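Long-range contacts in 4-aminobutyrate transaminase (PDB 6WOP), which probably transfers the amino group of 4-aminobutyrate to 2-oxoglutarate, using pyridoxal 5'-phosphate as cofactor: residues Gln43-Ala48 with Asn377-Leu382; Phe168-Pro173 with Glu186-Ile191; Ile179-Ala184 with Pro219-Lys224. One frame throughout, in Å; residues are numbered along the deposited sequence.

Interaction 1: residues Gln43-Ala48 with Asn377-Leu382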
loop_
_atom_site.group_PDB
_atom_site.type_symbol
_atom_site.label_atom_id
_atom_site.label_comp_id
_atom_site.label_asym_id
_atom_site.label_seq_id
_atom_site.Cartn_x
_atom_site.Cartn_y
_atom_site.Cartn_z
ATOM N N GLN A 43 3.163 -9.187 -49.199
ATOM C CA GLN A 43 3.384 -10.368 -48.377
ATOM C C GLN A 43 4.524 -10.098 -47.397
ATOM O O GLN A 43 5.553 -9.519 -47.780
ATOM C CB GLN A 43 3.758 -11.531 -49.307
ATOM C CG GLN A 43 3.121 -12.828 -48.964
ATOM C CD GLN A 43 3.358 -13.901 -50.030
ATOM O OE1 GLN A 43 2.665 -13.974 -51.055
ATOM N NE2 GLN A 43 4.393 -14.693 -49.806
ATOM N N PHE A 44 4.347 -10.532 -46.141
ATOM C CA PHE A 44 5.358 -10.403 -45.093
ATOM C C PHE A 44 5.679 -11.769 -44.510
ATOM O O PHE A 44 4.786 -12.607 -44.335
ATOM C CB PHE A 44 4.896 -9.499 -43.968
ATOM C CG PHE A 44 4.789 -8.082 -44.368
ATOM C CD1 PHE A 44 3.606 -7.607 -44.890
ATOM C CD2 PHE A 44 5.894 -7.211 -44.258
ATOM C CE1 PHE A 44 3.494 -6.304 -45.290
ATOM C CE2 PHE A 44 5.778 -5.894 -44.651
ATOM C CZ PHE A 44 4.581 -5.435 -45.170
ATOM N N ILE A 45 6.953 -12.026 -44.268
ATOM C CA ILE A 45 7.327 -13.260 -43.587
ATOM C C ILE A 45 7.235 -12.927 -42.113
ATOM O O ILE A 45 7.783 -11.916 -41.675
ATOM C CB ILE A 45 8.742 -13.724 -43.977
ATOM C CG1 ILE A 45 8.798 -14.113 -45.456
ATOM C CG2 ILE A 45 9.279 -14.808 -42.987
ATOM C CD1 ILE A 45 10.236 -14.293 -46.048
ATOM N N ASP A 46 6.577 -13.763 -41.356
ATOM C CA ASP A 46 6.291 -13.438 -39.958
ATOM C C ASP A 46 7.389 -14.003 -39.052
ATOM O O ASP A 46 7.382 -15.197 -38.728
ATOM C CB ASP A 46 4.910 -14.008 -39.614
ATOM C CG ASP A 46 4.518 -13.744 -38.176
ATOM O OD1 ASP A 46 5.160 -12.866 -37.539
ATOM O OD2 ASP A 46 3.569 -14.444 -37.680
ATOM N N PHE A 47 8.296 -13.150 -38.577
ATOM C CA PHE A 47 9.168 -13.545 -37.473
ATOM C C PHE A 47 8.692 -12.991 -36.123
ATOM O O PHE A 47 9.501 -12.879 -35.187
ATOM C CB PHE A 47 10.596 -13.063 -37.695
ATOM C CG PHE A 47 11.446 -13.960 -38.632
ATOM C CD1 PHE A 47 10.859 -14.952 -39.409
ATOM C CD2 PHE A 47 12.822 -13.775 -38.715
ATOM C CE1 PHE A 47 11.624 -15.765 -40.289
ATOM C CE2 PHE A 47 13.590 -14.607 -39.565
ATOM C CZ PHE A 47 12.989 -15.586 -40.362
ATOM N N ALA A 48 7.419 -12.621 -36.014
ATOM C CA ALA A 48 6.853 -12.088 -34.770
ATOM C C ALA A 48 5.903 -13.038 -34.085
ATOM O O ALA A 48 5.814 -13.021 -32.851
ATOM C CB ALA A 48 6.083 -10.784 -35.041
ATOM N N ASN A 377 11.436 -4.997 -46.947
ATOM C CA ASN A 377 11.648 -6.128 -47.847
ATOM C C ASN A 377 10.858 -7.377 -47.447
ATOM O O ASN A 377 11.236 -8.497 -47.813
ATOM C CB ASN A 377 13.138 -6.442 -47.987
ATOM C CG ASN A 377 13.873 -5.355 -48.722
ATOM O OD1 ASN A 377 13.883 -5.318 -49.940
ATOM N ND2 ASN A 377 14.427 -4.422 -47.987
ATOM N N GLY A 378 9.722 -7.192 -46.772
ATOM C CA GLY A 378 8.778 -8.285 -46.558
ATOM C C GLY A 378 9.099 -9.211 -45.405
ATOM O O GLY A 378 8.788 -10.425 -45.467
ATOM N N LEU A 379 9.679 -8.676 -44.341
ATOM C CA LEU A 379 10.077 -9.453 -43.170
ATOM C C LEU A 379 9.699 -8.674 -41.906
ATOM O O LEU A 379 10.142 -7.553 -41.710
ATOM C CB LEU A 379 11.590 -9.777 -43.211
ATOM C CG LEU A 379 12.029 -10.535 -41.952
ATOM C CD1 LEU A 379 11.337 -11.999 -41.815
ATOM C CD2 LEU A 379 13.559 -10.553 -41.857
ATOM N N LEU A 380 8.851 -9.256 -41.060
ATOM C CA LEU A 380 8.351 -8.595 -39.864
ATOM C C LEU A 380 9.204 -9.018 -38.685
ATOM O O LEU A 380 9.148 -10.187 -38.287
ATOM C CB LEU A 380 6.887 -8.992 -39.626
ATOM C CG LEU A 380 6.219 -8.530 -38.309
ATOM C CD1 LEU A 380 6.255 -7.013 -38.193
ATOM C CD2 LEU A 380 4.765 -8.990 -38.234
ATOM N N LEU A 381 9.915 -8.051 -38.070
ATOM C CA LEU A 381 10.839 -8.275 -36.959
ATOM C C LEU A 381 10.426 -7.484 -35.732
ATOM O O LEU A 381 10.017 -6.324 -35.860
ATOM C CB LEU A 381 12.286 -7.818 -37.328
ATOM C CG LEU A 381 13.027 -8.614 -38.417
ATOM C CD1 LEU A 381 14.454 -8.036 -38.739
ATOM C CD2 LEU A 381 13.087 -10.065 -37.936
ATOM N N LEU A 382 10.591 -8.087 -34.543
ATOM C CA LEU A 382 10.369 -7.391 -33.274
ATOM C C LEU A 382 11.668 -7.040 -32.550
ATOM O O LEU A 382 12.629 -7.817 -32.569
ATOM C CB LEU A 382 9.539 -8.240 -32.329
ATOM C CG LEU A 382 8.192 -8.765 -32.854
ATOM C CD1 LEU A 382 7.671 -9.743 -31.826
ATOM C CD2 LEU A 382 7.220 -7.608 -33.081
HETATM O O HOH W 1 7.885 -11.463 -47.945
HETATM O O HOH W 2 11.469 -10.692 -34.858
#
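Ile45 and Leu379 pair where strand 43-46 runs parallel to strand 379-384, neighbours in a mixed sheet consistent with the small domain of a fold-type I aminotransferase, which the two ends of the chain build together. Ile45 N bonds to Gly378 O at 2.7 Å, from above the carbonyl plane, and Ile45 O receives Leu380 N at 2.9 Å, almost straight at 174°. One step on, Phe47 N meets Leu380 O in a more bent bond, 136°.

Packing is close on the face that carries Ile45 and Leu379. Leu379 holds CG anti to its backbone N (chi1 177°), and its CD1 lies over the centre of the Phe47 ring, a CH-pi contact of 3.7 Å to the centroid, while also touching Ile45 CG2. Leu381 lies alongside Phe47, and Ile410 and Leu411 of helix 401-416 cover the two leucines. The other face, that of Asp46 and Leu380, is as close: Leu380 CD2 reaches Ala48 CB. Beyond it Ala48 CB presses on Leu382 CG at 3.6 Å, and Asp46 OD1 takes Ala48 N in an Asx turn. Thr82 and Val81 of the second subunit pack on Leu380 and Leu382.

Looser are the two places where water stands between the backbones. One water joins Phe47 O to Leu382 N. The other lies near Gln43, whose exposed side chain stays clear of the partner strand, and Gly378, which with positive phi closes the Schellman motif ending helix 364-376. This water donates to Gln43 O at 3.0 Å and to Gly378 O at 2.8 Å, giving Gly378 O two donors, the water and Ile45 N.

Interaction 2: residues Phe168-Pro173 with Glu186-Ile191; sequences FHARYP and ESVEDI
Ser187 turns its OG into the crowded position between its own backbone N and carbonyl carbon (chi1 78°), facing Arg171, whose CG swings to the side of its backbone N (chi1 -39°). The serine hydroxyl thereby accepts a nearly straight hydrogen bond from Arg171 N, 3.0 Å from OG, and also bonds to Ala184 O one helical turn back. It thus ties the backbone at Arg171 to the helix and is itself tied to the helix backbone. Arg171 CG rests on Ser187 CB at 3.6 Å. Beyond CG the arginine chain is bent at chi2 and chi3, and its NH2 comes back over the carbonyl of His169, standing well above that carbonyl plane, 2.9 Å from His169 O. The same NH2 forms a salt bridge with Glu194 of the third subunit.

Next to this polar join, toward Phe168, the contact is apolar. Ala170 CB points at the helix and packs on it, close to Ser187 OG at 3.2 Å and against Val188 CG2 at 3.6 Å. Ile191 rests CD1 against the strand backbone, 3.7 Å from Ala170 N, and its CG2 meets Phe168 CB, while the ring of Phe168 leads away from the helix and the residue packs on Val167 of the third subunit. His169 points away from the helix, its ND1 bonded to Asp195 of that same subunit.

Strand 168-170 and helix 186-191 run nearly antiparallel, at 154°, with axes 7.9 Å apart. Strand 167-170 is the outermost of its sheet in this chain; helix 181-194 packs on it and on the adjacent strand 131-135, then leads to the parallel strand 201-206. This is a beta-alpha-beta crossover, as in the large domain of fold-type I aminotransferases.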
loop_
_atom_site.group_PDB
_atom_site.type_symbol
_atom_site.label_atom_id
_atom_site.label_comp_id
_atom_site.label_asym_id
_atom_site.label_seq_id
_atom_site.Cartn_x
_atom_site.Cartn_y
_atom_site.Cartn_z
ATOM N N PHE A 168 9.117 -6.436 -4.836
ATOM C CA PHE A 168 10.476 -5.911 -4.921
ATOM C C PHE A 168 11.215 -6.579 -6.065
ATOM O O PHE A 168 10.953 -7.736 -6.370
ATOM C CB PHE A 168 11.217 -6.146 -3.537
ATOM C CG PHE A 168 10.523 -5.400 -2.413
ATOM C CD1 PHE A 168 10.655 -4.001 -2.312
ATOM C CD2 PHE A 168 9.696 -6.073 -1.528
ATOM C CE1 PHE A 168 9.937 -3.290 -1.284
ATOM C CE2 PHE A 168 9.002 -5.391 -0.538
ATOM C CZ PHE A 168 9.128 -4.006 -0.421
ATOM N N HIS A 169 12.211 -5.887 -6.634
ATOM C CA HIS A 169 12.965 -6.430 -7.769
ATOM C C HIS A 169 14.404 -6.768 -7.424
ATOM O O HIS A 169 15.178 -5.894 -6.972
ATOM C CB HIS A 169 12.943 -5.430 -8.912
ATOM C CG HIS A 169 11.567 -5.220 -9.464
ATOM N ND1 HIS A 169 10.716 -4.254 -8.969
ATOM C CD2 HIS A 169 10.876 -5.880 -10.431
ATOM C CE1 HIS A 169 9.556 -4.307 -9.619
ATOM N NE2 HIS A 169 9.625 -5.291 -10.506
ATOM N N ALA A 170 14.795 -8.006 -7.726
ATOM C CA ALA A 170 16.202 -8.419 -7.660
ATOM C C ALA A 170 16.853 -8.349 -9.052
ATOM O O ALA A 170 16.172 -8.079 -10.056
ATOM C CB ALA A 170 16.289 -9.839 -7.079
ATOM N N ARG A 171 18.149 -8.646 -9.103
ATOM C CA ARG A 171 18.865 -8.683 -10.352
ATOM C C ARG A 171 18.806 -10.063 -10.978
ATOM O O ARG A 171 19.193 -11.014 -10.370
ATOM C CB ARG A 171 20.365 -8.395 -10.177
ATOM C CG ARG A 171 20.729 -7.337 -9.198
ATOM C CD ARG A 171 20.382 -5.972 -9.666
ATOM N NE ARG A 171 18.971 -5.622 -9.782
ATOM C CZ ARG A 171 18.155 -5.262 -8.800
ATOM N NH1 ARG A 171 18.544 -5.254 -7.535
ATOM N NH2 ARG A 171 16.930 -4.974 -9.088
ATOM N N TYR A 172 18.317 -10.136 -12.194
ATOM C CA TYR A 172 18.373 -11.370 -12.947
ATOM C C TYR A 172 19.813 -11.678 -13.358
ATOM O O TYR A 172 20.550 -10.771 -13.767
ATOM C CB TYR A 172 17.497 -11.215 -14.189
ATOM C CG TYR A 172 17.054 -12.509 -14.837
ATOM C CD1 TYR A 172 15.898 -13.123 -14.444
ATOM C CD2 TYR A 172 17.826 -13.113 -15.860
ATOM C CE1 TYR A 172 15.458 -14.247 -15.056
ATOM C CE2 TYR A 172 17.389 -14.262 -16.456
ATOM C CZ TYR A 172 16.202 -14.816 -16.060
ATOM O OH TYR A 172 15.737 -15.960 -16.706
ATOM N N PRO A 173 20.224 -12.953 -13.325
ATOM C CA PRO A 173 21.599 -13.328 -13.679
ATOM C C PRO A 173 21.822 -13.228 -15.179
ATOM O O PRO A 173 21.098 -13.861 -15.978
ATOM C CB PRO A 173 21.700 -14.784 -13.187
ATOM C CG PRO A 173 20.272 -15.281 -13.187
ATOM C CD PRO A 173 19.474 -14.089 -12.749
ATOM N N GLU A 186 22.799 -12.803 -4.324
ATOM C CA GLU A 186 23.043 -11.814 -3.271
ATOM C C GLU A 186 21.989 -10.728 -3.280
ATOM O O GLU A 186 21.585 -10.254 -2.204
ATOM C CB GLU A 186 24.447 -11.210 -3.439
ATOM C CG GLU A 186 24.847 -10.270 -2.394
ATOM C CD GLU A 186 26.326 -9.854 -2.497
ATOM O OE1 GLU A 186 27.119 -10.622 -3.105
ATOM O OE2 GLU A 186 26.669 -8.751 -1.975
ATOM N N SER A 187 21.498 -10.325 -4.483
ATOM C CA SER A 187 20.470 -9.266 -4.523
ATOM C C SER A 187 19.139 -9.738 -3.944
ATOM O O SER A 187 18.435 -8.957 -3.302
ATOM C CB SER A 187 20.287 -8.760 -5.951
ATOM O OG SER A 187 19.491 -9.684 -6.684
ATOM N N VAL A 188 18.793 -11.027 -4.106
ATOM C CA VAL A 188 17.619 -11.579 -3.403
ATOM C C VAL A 188 17.813 -11.516 -1.878
ATOM O O VAL A 188 16.942 -11.080 -1.098
ATOM C CB VAL A 188 17.373 -13.013 -3.896
ATOM C CG1 VAL A 188 16.190 -13.616 -3.154
ATOM C CG2 VAL A 188 17.096 -12.959 -5.451
ATOM N N GLU A 189 18.978 -11.925 -1.422
ATOM C CA GLU A 189 19.207 -11.895 0.011
ATOM C C GLU A 189 19.194 -10.456 0.547
ATOM O O GLU A 189 18.825 -10.226 1.708
ATOM C CB GLU A 189 20.531 -12.619 0.324
ATOM C CG GLU A 189 20.466 -14.107 -0.109
ATOM C CD GLU A 189 21.789 -14.828 -0.040
ATOM O OE1 GLU A 189 22.868 -14.173 -0.229
ATOM O OE2 GLU A 189 21.742 -16.067 0.210
ATOM N N ASP A 190 19.662 -9.484 -0.240
ATOM C CA ASP A 190 19.579 -8.096 0.226
ATOM C C ASP A 190 18.117 -7.671 0.380
ATOM O O ASP A 190 17.787 -6.856 1.238
ATOM C CB ASP A 190 20.290 -7.155 -0.767
ATOM C CG ASP A 190 21.820 -7.319 -0.778
ATOM O OD1 ASP A 190 22.411 -7.995 0.141
ATOM O OD2 ASP A 190 22.450 -6.753 -1.721
ATOM N N ILE A 191 17.229 -8.164 -0.492
ATOM C CA ILE A 191 15.805 -7.862 -0.316
ATOM C C ILE A 191 15.326 -8.385 1.041
ATOM O O ILE A 191 14.617 -7.687 1.783
ATOM C CB ILE A 191 14.995 -8.469 -1.490
ATOM C CG1 ILE A 191 15.264 -7.627 -2.772
ATOM C CG2 ILE A 191 13.452 -8.453 -1.187
ATOM C CD1 ILE A 191 14.669 -8.273 -4.039
#

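Interaction 3: residues Ile179-Ala184 with Pro219-Lys224; sequences ISVDAA and PAEFLK
Val181 carries most of the apolar contact, reaching between Pro219, Glu221 and Phe222 with both its methyls. Its CG2 slides past the proline ring, 3.9 Å from Pro219 CG. Its CG1 lies at the edge of the Phe222 ring, near the ring plane, and 3.8 Å from Phe222 CA. The extended Glu221 chain crosses Val181, with Glu221 CD 3.7 Å from Val181 CG1. Phe222 has CG anti to its backbone N (chi1 -176°), and the ring extends to Ala184, where CE1 comes within 3.4 Å of Ala184 CB, a close fit.

The polar part lies on the outer side. Glu221 OE2 ends 4.6 Å from Asp182 OD1. These like charges would repel, but Arg225 NH1 forms salt bridges with both, and a water donates to the same two oxygens. No direct hydrogen bond joins the segments.

Both segments are helix starts: Ser180 is the N-cap of helix 181-194, its OG taking Ala183 N at 3.0 Å, and Pro219 holds the N-cap position of helix 220-233. Each helix leads into a parallel strand, 201-206 and 236-240, so the contact joins the first turns of two neighbouring crossover helices of an alpha/beta domain.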
loop_
_atom_site.group_PDB
_atom_site.type_symbol
_atom_site.label_atom_id
_atom_site.label_comp_id
_atom_site.label_asym_id
_atom_site.label_seq_id
_atom_site.Cartn_x
_atom_site.Cartn_y
_atom_site.Cartn_z
ATOM N N ILE A 179 26.591 -9.638 -14.465
ATOM C CA ILE A 179 25.778 -9.931 -13.295
ATOM C C ILE A 179 25.841 -11.442 -13.081
ATOM O O ILE A 179 25.106 -12.210 -13.701
ATOM C CB ILE A 179 24.345 -9.428 -13.443
ATOM C CG1 ILE A 179 24.358 -7.909 -13.666
ATOM C CG2 ILE A 179 23.487 -9.799 -12.230
ATOM C CD1 ILE A 179 23.103 -7.361 -14.302
ATOM N N SER A 180 26.752 -11.880 -12.215
ATOM C CA SER A 180 26.967 -13.296 -11.984
ATOM C C SER A 180 25.785 -13.913 -11.238
ATOM O O SER A 180 24.917 -13.220 -10.688
ATOM C CB SER A 180 28.252 -13.502 -11.197
ATOM O OG SER A 180 28.129 -12.884 -9.921
ATOM N N VAL A 181 25.746 -15.243 -11.236
ATOM C CA VAL A 181 24.765 -15.929 -10.391
ATOM C C VAL A 181 24.942 -15.513 -8.932
ATOM O O VAL A 181 23.964 -15.205 -8.241
ATOM C CB VAL A 181 24.903 -17.444 -10.569
ATOM C CG1 VAL A 181 24.020 -18.189 -9.586
ATOM C CG2 VAL A 181 24.551 -17.807 -12.048
ATOM N N ASP A 182 26.201 -15.431 -8.457
ATOM C CA ASP A 182 26.421 -14.936 -7.086
ATOM C C ASP A 182 25.774 -13.583 -6.865
ATOM O O ASP A 182 25.119 -13.350 -5.831
ATOM C CB ASP A 182 27.904 -14.821 -6.818
ATOM C CG ASP A 182 28.539 -16.127 -6.422
ATOM O OD1 ASP A 182 27.825 -17.087 -6.141
ATOM O OD2 ASP A 182 29.774 -16.173 -6.367
ATOM N N ALA A 183 25.998 -12.638 -7.796
ATOM C CA ALA A 183 25.442 -11.295 -7.589
ATOM C C ALA A 183 23.936 -11.321 -7.579
ATOM O O ALA A 183 23.298 -10.539 -6.851
ATOM C CB ALA A 183 25.928 -10.342 -8.669
ATOM N N ALA A 184 23.329 -12.141 -8.454
ATOM C CA ALA A 184 21.871 -12.217 -8.486
ATOM C C ALA A 184 21.328 -12.812 -7.192
ATOM O O ALA A 184 20.329 -12.334 -6.625
ATOM C CB ALA A 184 21.443 -13.051 -9.735
ATOM N N PRO A 219 20.595 -19.240 -15.806
ATOM C CA PRO A 219 21.536 -20.337 -15.574
ATOM C C PRO A 219 20.941 -21.379 -14.635
ATOM O O PRO A 219 20.249 -21.033 -13.673
ATOM C CB PRO A 219 22.756 -19.639 -14.947
ATOM C CG PRO A 219 22.672 -18.211 -15.407
ATOM C CD PRO A 219 21.165 -17.913 -15.478
ATOM N N ALA A 220 21.221 -22.668 -14.924
ATOM C CA ALA A 220 20.770 -23.747 -14.035
ATOM C C ALA A 220 21.203 -23.505 -12.581
ATOM O O ALA A 220 20.443 -23.777 -11.644
ATOM C CB ALA A 220 21.308 -25.118 -14.492
ATOM N N GLU A 221 22.432 -23.035 -12.371
ATOM C CA GLU A 221 22.911 -22.833 -11.001
ATOM C C GLU A 221 22.051 -21.805 -10.276
ATOM O O GLU A 221 21.822 -21.899 -9.054
ATOM C CB GLU A 221 24.383 -22.387 -11.011
ATOM C CG GLU A 221 24.961 -22.070 -9.614
ATOM C CD GLU A 221 26.206 -21.179 -9.692
ATOM O OE1 GLU A 221 26.708 -20.903 -10.814
ATOM O OE2 GLU A 221 26.678 -20.744 -8.631
ATOM N N PHE A 222 21.550 -20.813 -11.007
ATOM C CA PHE A 222 20.721 -19.827 -10.337
ATOM C C PHE A 222 19.400 -20.447 -9.880
ATOM O O PHE A 222 18.961 -20.214 -8.752
ATOM C CB PHE A 222 20.476 -18.615 -11.242
ATOM C CG PHE A 222 19.675 -17.499 -10.526
ATOM C CD1 PHE A 222 20.274 -16.719 -9.557
ATOM C CD2 PHE A 222 18.351 -17.311 -10.790
ATOM C CE1 PHE A 222 19.555 -15.746 -8.912
ATOM C CE2 PHE A 222 17.632 -16.319 -10.172
ATOM C CZ PHE A 222 18.240 -15.535 -9.227
ATOM N N LEU A 223 18.750 -21.243 -10.748
ATOM C CA LEU A 223 17.533 -21.939 -10.345
ATOM C C LEU A 223 17.745 -22.844 -9.150
ATOM O O LEU A 223 16.895 -22.887 -8.253
ATOM C CB LEU A 223 16.980 -22.787 -11.499
ATOM C CG LEU A 223 16.069 -22.094 -12.492
ATOM C CD1 LEU A 223 15.502 -23.110 -13.469
ATOM C CD2 LEU A 223 14.916 -21.275 -11.836
ATOM N N LYS A 224 18.854 -23.600 -9.139
ATOM C CA LYS A 224 19.014 -24.501 -8.011
ATOM C C LYS A 224 19.299 -23.715 -6.738
ATOM O O LYS A 224 18.744 -24.006 -5.680
ATOM C CB LYS A 224 20.163 -25.484 -8.249
ATOM C CG LYS A 224 20.002 -26.282 -9.545
ATOM C CD LYS A 224 21.229 -27.151 -9.919
ATOM C CE LYS A 224 21.434 -27.333 -11.454
ATOM N NZ LYS A 224 20.889 -28.591 -12.027
HETATM O O HOH W 3 29.046 -19.372 -8.053
#

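Interactions 2 and 3 are neighbours, about 11 Å between centres, and share helix 181-194. They touch directly: Arg171 O lies 3.1 Å from Ala184 CB, and Pro173 CG lies 3.5 Å from Phe222 CG, so the chain leaving strand 167-170 packs beside both helix starts. Along the sequence their segments alternate. Interaction 1 is separate, its centre about 37 Å from that of interaction 2 and about 35 Å from that of interaction 3; its two segments bracket all the others in sequence. It belongs to a different sheet, and it meets the second subunit, whereas interaction 2 meets the third. In fold-type I enzymes the cofactor generally lies where large and small domains meet, at the dimer interface.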